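Local coordinates for mRNA-decapping enzyme subunit 1 (Saccharomyces cerevisiae, PDB 1Q67), which activates mRNA decapping as the partner of DCP2 in the complex that removes the 7-methylguanine cap and commits transcripts to 5'-to-3' decay, at residues B[162-165]-B[166-169]. Sequence-based numbering, arbitrary orientation.
Sequences VVNK and RKVF
R166 N donates to V162 O and K167 N to V163 O, both at 3.0 Å, the i to i+4 ladder of an alpha helix through 162-169. At the next residue the regular pattern loosens: V168 N makes a weak bond to N164 O (3.3 Å) and an i to i+3 bond to K165 O at 3.0 Å, from above the carbonyl plane. K165 O also takes F169 N at 2.8 Å, nearly straight (N-H...O 171°).

Among the side chains, K167 runs alongside N164. Its CG lies anti to its own carbonyl carbon (chi1 -64°), and a bend at chi3 brings CE to 3.4 Å from N164 OD1. A water then links the two residues, accepting from K167 NZ at 2.6 Å and donating to N164 O. F169 presents its ring edge to K165 O, and CD1 sits 4.0 Å from K165 CG, while V168 CG1 lies over the rim of one face. R166 stretches away to the backbone oxygen of N177, and V163 packs on L196.

N164 O, which accepts a weak bond from V168 N, also takes a water that the K167 ammonium probably polarises, on a surface helix of this PH-clan domain.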
loop_
_atom_site.group_PDB
_atom_site.type_symbol
_atom_site.label_atom_id
_atom_site.label_comp_id
_atom_site.label_asym_id
_atom_site.label_seq_id
_atom_site.Cartn_x
_atom_site.Cartn_y
_atom_site.Cartn_z
ATOM N N VAL B 162 -1.546 32.190 0.264
ATOM C CA VAL B 162 -2.162 32.258 1.583
ATOM C C VAL B 162 -1.098 32.093 2.663
ATOM O O VAL B 162 -1.127 32.787 3.675
ATOM C CB VAL B 162 -3.271 31.189 1.730
ATOM C CG1 VAL B 162 -3.799 31.148 3.169
ATOM C CG2 VAL B 162 -4.411 31.517 0.767
ATOM N N VAL B 163 -0.144 31.193 2.443
ATOM C CA VAL B 163 0.923 30.990 3.414
ATOM C C VAL B 163 1.814 32.238 3.507
ATOM O O VAL B 163 2.210 32.646 4.603
ATOM C CB VAL B 163 1.803 29.768 3.049
ATOM C CG1 VAL B 163 3.007 29.683 3.984
ATOM C CG2 VAL B 163 0.984 28.490 3.157
ATOM N N ASN B 164 2.125 32.841 2.362
ATOM C CA ASN B 164 2.966 34.036 2.343
ATOM C C ASN B 164 2.279 35.217 3.026
ATOM O O ASN B 164 2.908 35.936 3.802
ATOM C CB ASN B 164 3.347 34.410 0.906
ATOM C CG ASN B 164 4.265 33.385 0.264
ATOM O OD1 ASN B 164 5.102 32.773 0.938
ATOM N ND2 ASN B 164 4.128 33.202 -1.047
ATOM N N LYS B 165 0.996 35.414 2.745
ATOM C CA LYS B 165 0.254 36.499 3.367
ATOM C C LYS B 165 0.267 36.292 4.880
ATOM O O LYS B 165 0.533 37.222 5.653
ATOM C CB LYS B 165 -1.194 36.519 2.872
ATOM C CG LYS B 165 -2.029 37.647 3.480
ATOM C CD LYS B 165 -3.519 37.428 3.281
ATOM C CE LYS B 165 -3.953 37.658 1.839
ATOM N NZ LYS B 165 -3.987 39.105 1.491
ATOM N N ARG B 166 -0.022 35.062 5.291
ATOM C CA ARG B 166 -0.046 34.698 6.704
ATOM C C ARG B 166 1.278 35.016 7.404
ATOM O O ARG B 166 1.285 35.526 8.526
ATOM C CB ARG B 166 -0.365 33.206 6.840
ATOM C CG ARG B 166 -0.215 32.633 8.240
ATOM C CD ARG B 166 -0.281 31.107 8.182
ATOM N NE ARG B 166 0.020 30.465 9.460
ATOM C CZ ARG B 166 -0.858 30.302 10.441
ATOM N NH1 ARG B 166 -2.104 30.735 10.298
ATOM N NH2 ARG B 166 -0.494 29.693 11.561
ATOM N N LYS B 167 2.393 34.709 6.748
ATOM C CA LYS B 167 3.712 34.970 7.328
ATOM C C LYS B 167 3.928 36.455 7.615
ATOM O O LYS B 167 4.653 36.818 8.539
ATOM C CB LYS B 167 4.825 34.478 6.393
ATOM C CG LYS B 167 4.826 32.970 6.164
ATOM C CD LYS B 167 6.122 32.461 5.526
ATOM C CE LYS B 167 6.370 33.045 4.131
ATOM N NZ LYS B 167 6.794 34.481 4.159
ATOM N N VAL B 168 3.285 37.307 6.821
ATOM C CA VAL B 168 3.425 38.747 6.979
ATOM C C VAL B 168 2.396 39.408 7.889
ATOM O O VAL B 168 2.764 40.102 8.830
ATOM C CB VAL B 168 3.377 39.464 5.606
ATOM C CG1 VAL B 168 3.480 40.972 5.801
ATOM C CG2 VAL B 168 4.508 38.972 4.714
ATOM N N PHE B 169 1.113 39.184 7.620
ATOM C CA PHE B 169 0.046 39.815 8.394
ATOM C C PHE B 169 -0.574 39.050 9.556
ATOM O O PHE B 169 -1.604 39.465 10.097
ATOM C CB PHE B 169 -1.065 40.262 7.445
ATOM C CG PHE B 169 -0.593 41.207 6.386
ATOM C CD1 PHE B 169 -0.086 40.727 5.183
ATOM C CD2 PHE B 169 -0.613 42.579 6.607
ATOM C CE1 PHE B 169 0.400 41.602 4.214
ATOM C CE2 PHE B 169 -0.128 43.464 5.645
ATOM C CZ PHE B 169 0.378 42.977 4.446
HETATM O O HOH W 1 5.476 36.047 2.528
#